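Long-range contacts in proline dipeptidase (Streptococcus pneumoniae, PDB 3PN9), which is the N-terminal domain of a probable prolidase, an enzyme that splits dipeptides with proline at the C-terminal end: residues 98-104 with 122-128; 25-29 with 103-107. All blocks are in the same frame, centred on the assembly; numbering follows the deposited sequence.

Overall arrangement
Both contacts lie in one small alpha/beta domain built round a six-stranded mixed sheet, and their centres are about 12 Å apart. Interaction 1 pairs strand 99-102 with strand 123-126, outermost within this chain, the two being joined through helix 109-118. Interaction 2 starts where strand 99-102 ends: the turn 103-107 meets 25-29, which follows the neighbouring strand 21-24 and opens helix 27-34. E103 and F104 belong to both, with E103 reaching the start of helix 27-34 and F104 packing on N126. In chain order 25-29 comes first, then 98-107, then 122-128, so the ends of three adjacent parallel strands, 21-24, 99-102 and 123-126, are tied together.

Interaction 1: residues 98-104 with 122-128; sequences KRVAVEF and AEFDNLT
The guanidinium of R99 grips two acids of the adjoining strand: NH1 bonds E123 OE2 at 2.9 Å and NH2 bonds D125 OD2 at 2.8 Å, while a longer bond from NH1 to OD1 makes the hold on D125 two-pronged. The guanidinium is turned about 60° from either carboxylate, and both OE2 and OD2 are met from above their carboxylate planes. R99 also donates to the carbonyls of E17 and K18, which helps fix its rotation. Five backbone bonds zip the strands in parallel register, alternating in direction from E123 N on K98 O to L127 N on V102 O. The two strands are the ends of a beta-alpha-beta unit whose crossover is helix 109-118. Where strand 123-126 gives way to helix 128-134, N126 OD1 accepts F104 N (3.1 Å) and T128 N (3.0 Å) from opposite faces of its amide, the second a capping bond. With CG anti to the backbone N (chi1 -176°), the N126 amide stacks 7° from parallel on the F104 ring, its CB 3.4 Å from the ring centre in a CH-pi contact. Beside V100 and V102, the F124 ring has V100 CB over one face and V102 CG1 at its edge; V100 CG2 presses on A122 CB at a tight 3.4 Å.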
loop_
_atom_site.group_PDB
_atom_site.type_symbol
_atom_site.label_atom_id
_atom_site.label_comp_id
_atom_site.label_asym_id
_atom_site.label_seq_id
_atom_site.Cartn_x
_atom_site.Cartn_y
_atom_site.Cartn_z
ATOM N N LYS A 98 11.267 14.843 -4.028
ATOM C CA LYS A 98 11.046 14.848 -5.478
ATOM C C LYS A 98 9.624 15.041 -5.873
ATOM O O LYS A 98 9.332 15.515 -6.995
ATOM C CB LYS A 98 11.441 13.491 -6.015
ATOM C CG LYS A 98 12.935 13.296 -5.795
ATOM C CD LYS A 98 13.352 11.974 -6.514
ATOM C CE LYS A 98 13.690 10.968 -5.487
ATOM N NZ LYS A 98 14.992 10.392 -6.006
ATOM N N ARG A 99 8.691 14.638 -4.979
ATOM C CA ARG A 99 7.260 14.696 -5.371
ATOM C C ARG A 99 6.483 15.174 -4.195
ATOM O O ARG A 99 6.568 14.575 -3.078
ATOM C CB ARG A 99 6.788 13.287 -5.856
ATOM C CG ARG A 99 7.498 12.850 -7.217
ATOM C CD ARG A 99 7.079 11.467 -7.846
ATOM N NE ARG A 99 5.700 11.137 -7.475
ATOM C CZ ARG A 99 4.610 11.749 -7.948
ATOM N NH1 ARG A 99 4.717 12.699 -8.889
ATOM N NH2 ARG A 99 3.393 11.390 -7.515
ATOM N N VAL A 100 5.698 16.194 -4.425
ATOM C CA VAL A 100 4.988 16.848 -3.326
ATOM C C VAL A 100 3.522 16.944 -3.789
ATOM O O VAL A 100 3.283 17.246 -4.942
ATOM C CB VAL A 100 5.606 18.305 -3.181
ATOM C CG1 VAL A 100 4.790 19.231 -2.223
ATOM C CG2 VAL A 100 7.126 18.140 -2.641
ATOM N N ALA A 101 2.549 16.816 -2.886
ATOM C CA ALA A 101 1.169 17.063 -3.242
ATOM C C ALA A 101 0.706 18.291 -2.501
ATOM O O ALA A 101 0.961 18.410 -1.320
ATOM C CB ALA A 101 0.223 15.781 -2.788
ATOM N N VAL A 102 -0.086 19.110 -3.184
ATOM C CA VAL A 102 -0.682 20.284 -2.575
ATOM C C VAL A 102 -2.121 20.459 -3.025
ATOM O O VAL A 102 -2.567 19.831 -3.991
ATOM C CB VAL A 102 0.100 21.583 -3.065
ATOM C CG1 VAL A 102 1.580 21.579 -2.509
ATOM C CG2 VAL A 102 0.010 21.714 -4.628
ATOM N N GLU A 103 -2.895 21.265 -2.299
ATOM C CA GLU A 103 -4.304 21.370 -2.661
ATOM C C GLU A 103 -4.520 22.387 -3.749
ATOM O O GLU A 103 -4.560 23.607 -3.446
ATOM C CB GLU A 103 -5.178 21.800 -1.480
ATOM C CG GLU A 103 -4.992 20.781 -0.252
ATOM C CD GLU A 103 -5.688 21.285 1.009
ATOM O OE1 GLU A 103 -5.113 22.046 1.839
ATOM O OE2 GLU A 103 -6.901 20.985 1.192
ATOM N N PHE A 104 -4.773 21.910 -4.976
ATOM C CA PHE A 104 -4.905 22.853 -6.122
ATOM C C PHE A 104 -6.094 23.763 -5.926
ATOM O O PHE A 104 -6.075 24.925 -6.391
ATOM C CB PHE A 104 -5.091 22.114 -7.459
ATOM C CG PHE A 104 -3.824 21.575 -8.080
ATOM C CD1 PHE A 104 -2.682 21.327 -7.304
ATOM C CD2 PHE A 104 -3.842 21.188 -9.428
ATOM C CE1 PHE A 104 -1.544 20.727 -7.847
ATOM C CE2 PHE A 104 -2.690 20.636 -9.991
ATOM C CZ PHE A 104 -1.506 20.439 -9.214
ATOM N N ALA A 122 11.013 19.774 -6.648
ATOM C CA ALA A 122 9.864 18.808 -6.621
ATOM C C ALA A 122 8.918 18.995 -7.817
ATOM O O ALA A 122 8.758 20.109 -8.299
ATOM C CB ALA A 122 9.074 18.983 -5.337
ATOM N N GLU A 123 8.259 17.939 -8.263
ATOM C CA GLU A 123 7.001 18.093 -9.069
ATOM C C GLU A 123 5.863 18.223 -8.092
ATOM O O GLU A 123 5.927 17.604 -6.954
ATOM C CB GLU A 123 6.596 16.822 -9.842
ATOM C CG GLU A 123 7.606 15.895 -10.400
ATOM C CD GLU A 123 6.840 14.665 -11.097
ATOM O OE1 GLU A 123 6.091 14.932 -12.115
ATOM O OE2 GLU A 123 6.922 13.485 -10.601
ATOM N N PHE A 124 4.818 18.950 -8.475
ATOM C CA PHE A 124 3.661 19.175 -7.563
ATOM C C PHE A 124 2.418 18.435 -8.078
ATOM O O PHE A 124 1.914 18.767 -9.180
ATOM C CB PHE A 124 3.393 20.660 -7.401
ATOM C CG PHE A 124 4.463 21.346 -6.502
ATOM C CD1 PHE A 124 4.158 21.732 -5.249
ATOM C CD2 PHE A 124 5.751 21.586 -6.965
ATOM C CE1 PHE A 124 5.114 22.435 -4.412
ATOM C CE2 PHE A 124 6.757 22.188 -6.075
ATOM C CZ PHE A 124 6.391 22.613 -4.814
ATOM N N ASP A 125 1.903 17.466 -7.325
ATOM C CA ASP A 125 0.648 16.799 -7.758
ATOM C C ASP A 125 -0.520 17.446 -6.956
ATOM O O ASP A 125 -0.308 18.141 -5.935
ATOM C CB ASP A 125 0.689 15.342 -7.267
ATOM C CG ASP A 125 1.470 14.368 -8.207
ATOM O OD1 ASP A 125 2.333 14.815 -8.988
ATOM O OD2 ASP A 125 1.270 13.106 -8.028
ATOM N N ASN A 126 -1.752 17.129 -7.325
ATOM C CA ASN A 126 -2.903 17.735 -6.671
ATOM C C ASN A 126 -3.382 16.755 -5.573
ATOM O O ASN A 126 -3.793 15.630 -5.887
ATOM C CB ASN A 126 -3.970 17.935 -7.754
ATOM C CG ASN A 126 -5.200 18.651 -7.238
ATOM O OD1 ASN A 126 -5.227 19.104 -6.118
ATOM N ND2 ASN A 126 -6.256 18.758 -8.075
ATOM N N LEU A 127 -3.541 17.224 -4.343
ATOM C CA LEU A 127 -4.032 16.432 -3.221
ATOM C C LEU A 127 -5.548 16.624 -3.069
ATOM O O LEU A 127 -6.160 15.874 -2.305
ATOM C CB LEU A 127 -3.422 17.092 -1.915
ATOM C CG LEU A 127 -3.720 16.478 -0.500
ATOM C CD1 LEU A 127 -3.198 15.049 -0.499
ATOM C CD2 LEU A 127 -2.909 17.271 0.568
ATOM N N THR A 128 -6.158 17.686 -3.630
ATOM C CA THR A 128 -7.563 17.947 -3.323
ATOM C C THR A 128 -8.521 16.694 -3.575
ATOM O O THR A 128 -9.361 16.398 -2.737
ATOM C CB THR A 128 -8.027 19.218 -4.124
ATOM O OG1 THR A 128 -7.337 20.340 -3.482
ATOM C CG2 THR A 128 -9.590 19.478 -4.037
HETATM O O HOH W 1 -8.481 20.628 -1.016
#

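Interaction 2: residues 25-29 with 103-107; sequences SDPVT and EFDNL
The carboxylate of E103 holds the start of helix 27-34 with three bonds. Its OE1 accepts the successive amides S25 N and D26 N, each at 2.9 Å, the first nearly in line with the C-O bond and the second on the syn side. OE2 takes the hydroxyl of T29, OG1 to OE2 2.7 Å, through its syn lone pair. With both oxygens bonded, the carboxylate is fixed in its rotation. Nearby peptide N-H groups and the N-terminal end of the helix would be expected to favour its negative form, although D26 OD2 stands only 4.6 Å from E103 OE2.

A second link runs from S25 OG to N106 OD1 at 2.6 Å. The hydroxyl reaches it from between its own backbone N and carbonyl carbon (chi1 59°), and one water joins the same OG to E103 N. D26 is the N-cap residue: its OD1 accepts V28 N, leaving OD2 to face a water shared with N106 ND2. The D26 carboxylate and N106 amide lie stacked, 19° from parallel, with D26 CB 3.5 Å from N106 CG. The turn itself is closed by E103 O, which accepts both N106 N and L107 N.

Apolar contact is slight, chiefly L107 CD1 beside S25 CB at 3.7 Å. L107 packs further on Y112 and L115 of helix 109-118, E103 rests on V24 of strand 21-24, and T29 touches I131 of helix 128-134, so the contact lies where two parallel strands run out between three helices.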
loop_
_atom_site.group_PDB
_atom_site.type_symbol
_atom_site.label_atom_id
_atom_site.label_comp_id
_atom_site.label_asym_id
_atom_site.label_seq_id
_atom_site.Cartn_x
_atom_site.Cartn_y
_atom_site.Cartn_z
ATOM N N SER A 25 -2.805 23.211 3.119
ATOM C CA SER A 25 -2.720 24.665 3.275
ATOM C C SER A 25 -4.087 25.197 3.666
ATOM O O SER A 25 -4.251 26.336 4.124
ATOM C CB SER A 25 -2.255 25.276 1.956
ATOM O OG SER A 25 -3.164 24.959 0.850
ATOM N N ASP A 26 -5.142 24.406 3.461
ATOM C CA ASP A 26 -6.549 24.975 3.676
ATOM C C ASP A 26 -6.892 24.774 5.174
ATOM O O ASP A 26 -6.809 23.631 5.671
ATOM C CB ASP A 26 -7.548 24.134 2.743
ATOM C CG ASP A 26 -8.999 24.697 2.818
ATOM O OD1 ASP A 26 -9.343 25.392 3.823
ATOM O OD2 ASP A 26 -9.727 24.505 1.829
ATOM N N PRO A 27 -7.162 25.850 5.967
ATOM C CA PRO A 27 -7.428 25.694 7.381
ATOM C C PRO A 27 -8.607 24.702 7.638
ATOM O O PRO A 27 -8.630 23.977 8.635
ATOM C CB PRO A 27 -7.942 27.103 7.779
ATOM C CG PRO A 27 -6.983 28.028 6.840
ATOM C CD PRO A 27 -7.205 27.274 5.536
ATOM N N VAL A 28 -9.545 24.700 6.715
ATOM C CA VAL A 28 -10.677 23.721 6.790
ATOM C C VAL A 28 -10.170 22.302 6.664
ATOM O O VAL A 28 -10.554 21.431 7.455
ATOM C CB VAL A 28 -11.795 24.065 5.781
ATOM C CG1 VAL A 28 -12.870 22.895 5.720
ATOM C CG2 VAL A 28 -12.524 25.393 6.175
ATOM N N THR A 29 -9.245 22.024 5.753
ATOM C CA THR A 29 -8.732 20.679 5.646
ATOM C C THR A 29 -7.865 20.338 6.838
ATOM O O THR A 29 -7.865 19.183 7.365
ATOM C CB THR A 29 -7.887 20.496 4.342
ATOM O OG1 THR A 29 -8.617 21.004 3.237
ATOM C CG2 THR A 29 -7.500 19.026 4.149
ATOM N N GLU A 103 -2.895 21.265 -2.299
ATOM C CA GLU A 103 -4.304 21.370 -2.661
ATOM C C GLU A 103 -4.520 22.387 -3.749
ATOM O O GLU A 103 -4.560 23.607 -3.446
ATOM C CB GLU A 103 -5.178 21.800 -1.480
ATOM C CG GLU A 103 -4.992 20.781 -0.252
ATOM C CD GLU A 103 -5.688 21.285 1.009
ATOM O OE1 GLU A 103 -5.113 22.046 1.839
ATOM O OE2 GLU A 103 -6.901 20.985 1.192
ATOM N N PHE A 104 -4.773 21.910 -4.976
ATOM C CA PHE A 104 -4.905 22.853 -6.122
ATOM C C PHE A 104 -6.094 23.763 -5.926
ATOM O O PHE A 104 -6.075 24.925 -6.391
ATOM C CB PHE A 104 -5.091 22.114 -7.459
ATOM C CG PHE A 104 -3.824 21.575 -8.080
ATOM C CD1 PHE A 104 -2.682 21.327 -7.304
ATOM C CD2 PHE A 104 -3.842 21.188 -9.428
ATOM C CE1 PHE A 104 -1.544 20.727 -7.847
ATOM C CE2 PHE A 104 -2.690 20.636 -9.991
ATOM C CZ PHE A 104 -1.506 20.439 -9.214
ATOM N N ASP A 105 -7.146 23.321 -5.224
ATOM C CA ASP A 105 -8.314 24.202 -5.064
ATOM C C ASP A 105 -8.160 25.235 -3.956
ATOM O O ASP A 105 -9.030 26.051 -3.798
ATOM C CB ASP A 105 -9.608 23.400 -4.710
ATOM C CG ASP A 105 -10.164 22.662 -5.936
ATOM O OD1 ASP A 105 -9.618 22.824 -7.068
ATOM O OD2 ASP A 105 -11.193 21.995 -5.733
ATOM N N ASN A 106 -7.098 25.164 -3.176
ATOM C CA ASN A 106 -6.916 26.162 -2.123
ATOM C C ASN A 106 -5.602 26.987 -2.280
ATOM O O ASN A 106 -5.618 28.150 -1.854
ATOM C CB ASN A 106 -6.816 25.465 -0.740
ATOM C CG ASN A 106 -6.423 26.458 0.360
ATOM O OD1 ASN A 106 -5.252 26.543 0.721
ATOM N ND2 ASN A 106 -7.388 27.212 0.857
ATOM N N LEU A 107 -4.487 26.402 -2.773
ATOM C CA LEU A 107 -3.160 27.001 -2.582
ATOM C C LEU A 107 -3.091 28.252 -3.553
ATOM O O LEU A 107 -3.161 28.090 -4.759
ATOM C CB LEU A 107 -2.078 25.991 -2.950
ATOM C CG LEU A 107 -0.600 26.432 -2.674
ATOM C CD1 LEU A 107 -0.545 26.501 -1.071
ATOM C CD2 LEU A 107 0.344 25.406 -3.303
HETATM O O HOH W 2 -1.704 22.748 -0.307
HETATM O O HOH W 3 -10.085 26.881 -0.049
#